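Local structure of probable polyketide synthase 1 (Dictyostelium discoideum, 2H84) at residues 265-270 against 307-312; 272-277 against 354-358; 291-297 against 317-322. The protein is a probable hybrid type I/type III polyketide synthase that makes acylpyrones in vitro, represented here by its C-terminal chalcone synthase-like type III domain. All blocks are in the same frame, centred on the assembly; numbering follows the deposited sequence.

All three contacts lie in the C-terminal half of the thiolase fold, on the same side of the chain's centre, with their own centres about 11 to 14 Å apart. Contacts 1 and 2 use successive parts of helix 261-280, which meets helix 302-311 in contact 1 and sheet strand 353-360 in contact 2. Contact 3 packs the neighbouring edge strand, 294-297, against the start of helix 320-329. Along the chain contact 3 is nested inside contact 2, whereas contact 1 crosses both. L312 packs on V273 and F295, I269 on L357, and I355 on F295, joining both strands to segments 265-277 and 307-312; polar links E309-T319, S356-L296 and I355-E294 tie in contact 3.

Contact 1: 265-270 against 307-312; sequences IGSGIE and NIENSL
This is a helix-helix packing contact between helices 261-280 and 302-311, which lie side by side over the end of the central sheet in the C-terminal half of the thiolase fold. The axes of the two short helical segments approach to 8.4 Å and run in broadly the same direction, at a signed crossing angle of -44°. The closest backbone approach is at G266, whose CA is 5.1 Å from the CA of N307 and 4.3 Å from N307 CB; with no side chain at G266, the helices can come this near. Further along, E270 is in register with L312, their CA atoms 6.0 Å apart.

On the inner side, I265 and I269 both point their CB atoms toward the partner helix. I265 CG2 lies 3.6 Å from I308 CG1, and I269 CG1 is 4.0 Å from the same I308 CG1. I265 and I308 share the m,t rotamer and also reach F359 of strand 353-360. I269, with chi1 t, places CG2 3.6 Å from L312 CG, while L312 (m,t) extends CD2 to 3.4 Å from E270 CA. The side chain of I265 is about 9 Å from that of the predicted active-site C157.

The sole hydrogen bond across the pair runs from S311 OG (chi1 t) to G266 O, 3.0 Å. Helix 261-280 is loosened here: G268 has phi/psi of -110/-8°, and E270 N is 4.7 Å from G266 O. The serine hydroxyl thus satisfies a carbonyl that lacks its usual i+4 amide partner, adding one directional bond beside the apolar packing of I265, I269, I308 and L312.

Contact 2: 272-277 against 354-358; sequences FVDTLL and SISLA
F272 opens the buried face of helical segment 272-277, which packs on extended strand 354-358 with axes 10.5 Å apart at closest and a signed crossing angle of 134°. With chi1 t, its ring lies so that CE1 is 3.8 Å from L357 CD2, which sits at the ring edge near its plane. V273 (chi1 t), the residue nearest the strand backbone at 8.3 Å from its CA to I355 CA, touches two strand residues: V273 CG1 is 3.9 Å from I355 CD1 and V273 CG2 is 4.3 Å from L357 CD1. One turn on, L276 (t,p) puts CD2 4.0 Å from I355 CG2, and L277 CD2 ends the row 4.4 Å from I355 CD1. I355 and L357 are both m,t. No hydrogen bond crosses. Such a helix-on-sheet layer belongs to the layered alpha/beta architecture of the thiolase fold. Around it, I233 of strand 227-236 touches F272 and L276, strand 364-372 contributes F369 and an edge-to-face partner for F272, F365, and strand 294-297 pairs with 353-360.

Contact 3: 291-297 against 317-322; sequences KDCEFLI and KQTKNT
Q318, T322 and E294 dominate this contact, in which the edge strand 294-297 of the thiolase-fold sheet meets the 3-10 turn 317-318 and the first turn of helix 320-329. One edge of the strand pairs in parallel with 353-360; the other turns to 317-322, with CA-CA distances of 4.5 Å for E294-Q318, 4.9 Å for F295-T319 and 5.6 Å for L296-T322.

Q318, which loses the largest area to the other segment (117 Å²), bonds by both backbone and side chain. Its carbonyl accepts the amide of F295, a very short hydrogen bond of 2.5 Å from F295 N to Q318 O. Its side chain, chi1 -30° and chi2 t, runs back along the strand so that Q318 NE2 donates to C293 O at 2.9 Å; the other end of the amide, OE1, is held by the backbone N of D315.

T322 faces the C-terminal end of the strand segment. With chi1 p, T322 OG1 donates to T319 O at 2.9 Å within the helix's first turn, while its methyl faces the strand backbone and is modelled very tightly there. T319, at the N-cap position, rests its CG2 3.4 Å from F295 CB, while its hydroxyl bonds to E309 of helix 302-311. L296 and T322 also meet V340 of helix 335-345.

The CA-to-CB bond of E294 points away from 317-322, yet its t,p rotamer curls the carboxylate back to the helix, where N321 ND2 donates to E294 OE1 at 2.9 Å with an N-H...O angle of 135°.

Contact 1: 265-270 against 307-312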
# COMPACT_ATOMS: atom_id res chain seq x y z
N ILE A 265 23.53 -8.38 -3.46
CA ILE A 265 23.22 -7.29 -4.39
C ILE A 265 24.31 -7.22 -5.45
O ILE A 265 24.03 -7.24 -6.65
CB ILE A 265 23.12 -5.94 -3.68
CG1 ILE A 265 21.72 -5.78 -3.08
CG2 ILE A 265 23.35 -4.80 -4.68
CD1 ILE A 265 21.60 -4.77 -2.04
N GLY A 266 25.56 -7.14 -5.00
CA GLY A 266 26.67 -7.06 -5.94
C GLY A 266 26.65 -8.17 -6.97
O GLY A 266 26.95 -7.96 -8.15
N SER A 267 26.31 -9.37 -6.54
CA SER A 267 26.32 -10.48 -7.48
C SER A 267 25.13 -10.54 -8.44
O SER A 267 25.21 -11.21 -9.48
CB SER A 267 26.46 -11.81 -6.74
OG SER A 267 25.35 -12.11 -5.90
N GLY A 268 24.04 -9.84 -8.14
CA GLY A 268 22.89 -9.88 -9.03
C GLY A 268 22.63 -8.58 -9.77
O GLY A 268 21.81 -8.53 -10.68
N ILE A 269 23.35 -7.54 -9.39
CA ILE A 269 23.17 -6.23 -9.98
C ILE A 269 23.43 -6.14 -11.49
O ILE A 269 22.63 -5.55 -12.22
CB ILE A 269 24.02 -5.18 -9.22
CG1 ILE A 269 23.35 -3.80 -9.27
CG2 ILE A 269 25.41 -5.02 -9.85
CD1 ILE A 269 21.83 -3.83 -9.33
N GLU A 270 24.53 -6.71 -11.96
CA GLU A 270 24.87 -6.63 -13.38
C GLU A 270 23.82 -7.23 -14.30
O GLU A 270 23.38 -6.58 -15.23
CB GLU A 270 26.21 -7.30 -13.67
CG GLU A 270 26.67 -7.09 -15.11
CD GLU A 270 27.95 -7.83 -15.41
OE1 GLU A 270 28.89 -7.21 -15.97
OE2 GLU A 270 28.01 -9.04 -15.08
N ASN A 307 29.77 -2.12 -3.42
CA ASN A 307 29.68 -3.42 -4.09
C ASN A 307 29.10 -3.22 -5.48
O ASN A 307 29.57 -3.83 -6.44
CB ASN A 307 28.79 -4.39 -3.31
CG ASN A 307 29.43 -4.81 -2.03
OD1 ASN A 307 29.39 -5.93 -1.62
ND2 ASN A 307 30.04 -3.89 -1.40
N ILE A 308 28.10 -2.35 -5.60
CA ILE A 308 27.47 -2.09 -6.89
C ILE A 308 28.49 -1.41 -7.79
O ILE A 308 28.60 -1.77 -8.97
CB ILE A 308 26.22 -1.21 -6.75
CG1 ILE A 308 25.09 -2.04 -6.15
CG2 ILE A 308 25.82 -0.66 -8.11
CD1 ILE A 308 24.01 -1.22 -5.48
N GLU A 309 29.23 -0.44 -7.27
CA GLU A 309 30.26 0.23 -8.08
C GLU A 309 31.35 -0.71 -8.65
O GLU A 309 31.84 -0.52 -9.77
CB GLU A 309 30.96 1.34 -7.28
CG GLU A 309 30.21 2.66 -7.25
CD GLU A 309 30.85 3.69 -6.32
OE1 GLU A 309 31.29 3.37 -5.24
OE2 GLU A 309 30.94 4.87 -6.60
N ASN A 310 31.74 -1.69 -7.86
CA ASN A 310 32.75 -2.67 -8.27
C ASN A 310 32.21 -3.67 -9.28
O ASN A 310 32.88 -4.01 -10.24
CB ASN A 310 33.20 -3.47 -7.08
CG ASN A 310 34.18 -2.75 -6.22
OD1 ASN A 310 34.46 -3.22 -5.14
ND2 ASN A 310 34.72 -1.63 -6.68
N SER A 311 31.01 -4.17 -9.02
CA SER A 311 30.37 -5.13 -9.90
C SER A 311 30.10 -4.57 -11.30
O SER A 311 30.31 -5.26 -12.30
CB SER A 311 29.09 -5.58 -9.23
OG SER A 311 28.23 -6.18 -10.16
N LEU A 312 29.63 -3.33 -11.36
CA LEU A 312 29.34 -2.72 -12.65
C LEU A 312 30.60 -2.03 -13.15
O LEU A 312 30.67 -1.55 -14.27
CB LEU A 312 28.13 -1.77 -12.53
CG LEU A 312 26.90 -2.56 -12.08
CD1 LEU A 312 25.75 -1.60 -11.93
CD2 LEU A 312 26.56 -3.69 -13.07

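Contact 2: 272-277 against 354-358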
# COMPACT_ATOMS: atom_id res chain seq x y z
N PHE A 272 20.85 -7.70 -13.76
CA PHE A 272 19.67 -6.86 -13.63
C PHE A 272 19.80 -5.59 -14.47
O PHE A 272 18.90 -5.27 -15.25
CB PHE A 272 19.44 -6.50 -12.16
CG PHE A 272 18.20 -5.68 -11.93
CD1 PHE A 272 18.30 -4.32 -11.64
CD2 PHE A 272 16.94 -6.27 -11.97
CE1 PHE A 272 17.16 -3.56 -11.42
CE2 PHE A 272 15.80 -5.52 -11.75
CZ PHE A 272 15.90 -4.17 -11.47
N VAL A 273 20.92 -4.87 -14.32
CA VAL A 273 21.16 -3.65 -15.08
C VAL A 273 21.16 -3.96 -16.57
O VAL A 273 20.91 -3.08 -17.39
CB VAL A 273 22.51 -3.01 -14.75
CG1 VAL A 273 22.64 -1.70 -15.50
CG2 VAL A 273 22.64 -2.79 -13.25
N ASP A 274 21.45 -5.21 -16.91
CA ASP A 274 21.46 -5.64 -18.30
C ASP A 274 20.03 -5.76 -18.81
O ASP A 274 19.74 -5.35 -19.93
CB ASP A 274 22.17 -6.98 -18.47
CG ASP A 274 23.67 -6.83 -18.59
OD1 ASP A 274 24.15 -5.68 -18.73
OD2 ASP A 274 24.39 -7.85 -18.56
N THR A 275 19.14 -6.30 -17.99
CA THR A 275 17.76 -6.44 -18.40
C THR A 275 17.13 -5.07 -18.60
O THR A 275 16.31 -4.90 -19.49
CB THR A 275 16.94 -7.22 -17.37
OG1 THR A 275 17.50 -8.53 -17.22
CG2 THR A 275 15.50 -7.33 -17.81
N LEU A 276 17.53 -4.10 -17.78
CA LEU A 276 17.02 -2.74 -17.89
C LEU A 276 17.53 -2.05 -19.16
O LEU A 276 16.76 -1.37 -19.86
CB LEU A 276 17.45 -1.90 -16.68
CG LEU A 276 17.05 -0.42 -16.72
CD1 LEU A 276 15.54 -0.31 -16.68
CD2 LEU A 276 17.65 0.33 -15.55
N LEU A 277 18.81 -2.23 -19.45
CA LEU A 277 19.43 -1.63 -20.64
C LEU A 277 18.84 -2.11 -21.97
O LEU A 277 18.74 -1.33 -22.92
CB LEU A 277 20.94 -1.88 -20.67
CG LEU A 277 21.81 -0.89 -19.90
CD1 LEU A 277 23.09 -0.81 -20.49
CD2 LEU A 277 21.37 0.43 -20.04
N SER A 354 20.48 8.31 -17.20
CA SER A 354 20.69 7.93 -15.79
C SER A 354 20.09 6.58 -15.49
O SER A 354 19.04 6.21 -16.03
CB SER A 354 20.09 8.95 -14.83
OG SER A 354 20.74 10.21 -14.91
N ILE A 355 20.77 5.82 -14.63
CA ILE A 355 20.27 4.52 -14.22
C ILE A 355 19.96 4.65 -12.73
O ILE A 355 20.82 5.09 -11.94
CB ILE A 355 21.32 3.39 -14.43
CG1 ILE A 355 21.61 3.23 -15.93
CG2 ILE A 355 20.79 2.07 -13.83
CD1 ILE A 355 22.65 2.16 -16.25
N SER A 356 18.74 4.31 -12.34
CA SER A 356 18.37 4.38 -10.94
C SER A 356 18.10 2.98 -10.40
O SER A 356 17.40 2.17 -11.01
CB SER A 356 17.15 5.25 -10.71
OG SER A 356 16.98 5.48 -9.33
N LEU A 357 18.68 2.70 -9.24
CA LEU A 357 18.52 1.39 -8.64
C LEU A 357 18.02 1.50 -7.20
O LEU A 357 18.24 2.51 -6.53
CB LEU A 357 19.86 0.65 -8.69
CG LEU A 357 20.41 0.40 -10.09
CD1 LEU A 357 21.82 -0.17 -10.00
CD2 LEU A 357 19.50 -0.56 -10.85
N ALA A 358 17.32 0.47 -6.76
CA ALA A 358 16.80 0.42 -5.41
C ALA A 358 16.54 -1.04 -5.11
O ALA A 358 16.22 -1.82 -6.00
CB ALA A 358 15.52 1.23 -5.29

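Contact 3: 291-297 against 317-322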
# COMPACT_ATOMS: atom_id res chain seq x y z
N LYS A 291 28.25 2.68 -18.49
CA LYS A 291 29.52 3.28 -18.12
C LYS A 291 29.39 4.75 -18.49
O LYS A 291 30.18 5.59 -18.04
CB LYS A 291 30.66 2.66 -18.91
CG LYS A 291 30.84 1.18 -18.68
CD LYS A 291 31.90 0.78 -17.67
CE LYS A 291 32.88 -0.13 -18.34
NZ LYS A 291 33.49 -1.06 -17.43
N ASP A 292 28.39 5.05 -19.31
CA ASP A 292 28.14 6.42 -19.73
C ASP A 292 26.96 7.00 -18.98
O ASP A 292 26.60 8.16 -19.19
CB ASP A 292 27.84 6.48 -21.23
CG ASP A 292 29.00 6.01 -22.08
OD1 ASP A 292 30.16 6.36 -21.75
OD2 ASP A 292 28.75 5.30 -23.09
N CYS A 293 26.35 6.21 -18.11
CA CYS A 293 25.18 6.67 -17.36
C CYS A 293 25.47 7.18 -15.96
O CYS A 293 26.39 6.72 -15.29
CB CYS A 293 24.15 5.55 -17.28
SG CYS A 293 23.64 4.88 -18.88
N GLU A 294 24.67 8.16 -15.53
CA GLU A 294 24.79 8.72 -14.19
C GLU A 294 24.05 7.72 -13.32
O GLU A 294 22.99 7.23 -13.69
CB GLU A 294 24.09 10.08 -14.11
CG GLU A 294 24.10 10.72 -12.72
CD GLU A 294 25.45 11.35 -12.38
OE1 GLU A 294 25.76 11.51 -11.18
OE2 GLU A 294 26.19 11.70 -13.33
N PHE A 295 24.60 7.41 -12.15
CA PHE A 295 23.95 6.46 -11.26
C PHE A 295 23.28 7.09 -10.05
O PHE A 295 23.95 7.64 -9.17
CB PHE A 295 24.95 5.39 -10.82
CG PHE A 295 25.06 4.25 -11.79
CD1 PHE A 295 24.48 3.02 -11.50
CD2 PHE A 295 25.68 4.43 -13.02
CE1 PHE A 295 24.53 1.98 -12.43
CE2 PHE A 295 25.72 3.39 -13.95
CZ PHE A 295 25.14 2.17 -13.65
N LEU A 296 21.95 7.00 -10.05
CA LEU A 296 21.11 7.54 -8.98
C LEU A 296 20.62 6.34 -8.18
O LEU A 296 19.53 5.81 -8.41
CB LEU A 296 19.93 8.31 -9.59
CG LEU A 296 20.37 9.30 -10.67
CD1 LEU A 296 19.16 10.04 -11.22
CD2 LEU A 296 21.40 10.27 -10.10
N ILE A 297 21.46 5.92 -7.24
CA ILE A 297 21.19 4.76 -6.42
C ILE A 297 20.64 5.09 -5.04
O ILE A 297 21.07 6.04 -4.39
CB ILE A 297 22.47 3.92 -6.23
CG1 ILE A 297 23.12 3.65 -7.58
CG2 ILE A 297 22.13 2.60 -5.52
CD1 ILE A 297 24.44 2.91 -7.49
N LYS A 317 32.67 9.24 -10.69
CA LYS A 317 31.99 10.38 -11.27
C LYS A 317 30.52 10.11 -11.54
O LYS A 317 29.70 11.02 -11.46
CB LYS A 317 32.65 10.81 -12.56
CG LYS A 317 33.96 11.54 -12.36
CD LYS A 317 34.21 12.54 -13.46
CE LYS A 317 33.88 11.96 -14.74
NZ LYS A 317 34.95 12.27 -15.61
N GLN A 318 30.19 8.86 -11.88
CA GLN A 318 28.80 8.50 -12.19
C GLN A 318 27.94 8.27 -10.94
O GLN A 318 26.73 8.08 -11.08
CB GLN A 318 28.76 7.24 -13.05
CG GLN A 318 30.00 7.10 -13.96
CD GLN A 318 30.07 5.74 -14.63
OE1 GLN A 318 31.11 5.04 -14.60
NE2 GLN A 318 28.96 5.37 -15.24
N THR A 319 28.53 8.27 -9.74
CA THR A 319 27.75 8.04 -8.53
C THR A 319 28.03 9.10 -7.48
O THR A 319 27.72 8.94 -6.30
CB THR A 319 28.06 6.64 -7.90
OG1 THR A 319 29.46 6.54 -7.64
CG2 THR A 319 27.67 5.51 -8.82
N LYS A 320 28.59 10.22 -7.93
CA LYS A 320 28.90 11.31 -7.03
C LYS A 320 27.64 11.87 -6.37
O LYS A 320 27.61 12.07 -5.15
CB LYS A 320 29.63 12.41 -7.79
CG LYS A 320 30.67 13.13 -6.94
CD LYS A 320 30.21 14.52 -6.56
CE LYS A 320 31.11 15.13 -5.51
NZ LYS A 320 30.68 16.50 -5.17
N ASN A 321 26.61 12.11 -7.17
CA ASN A 321 25.36 12.67 -6.66
C ASN A 321 24.71 11.84 -5.56
O ASN A 321 24.24 12.38 -4.56
CB ASN A 321 24.36 12.88 -7.81
CG ASN A 321 24.71 14.10 -8.65
OD1 ASN A 321 24.92 15.18 -8.11
ND2 ASN A 321 24.75 13.93 -9.97
N THR A 322 24.69 10.52 -5.73
CA THR A 322 24.09 9.66 -4.72
C THR A 322 24.95 9.62 -3.45
O THR A 322 24.43 9.47 -2.35
CB THR A 322 23.92 8.22 -5.24
OG1 THR A 322 25.17 7.73 -5.72
CG2 THR A 322 22.98 8.19 -6.41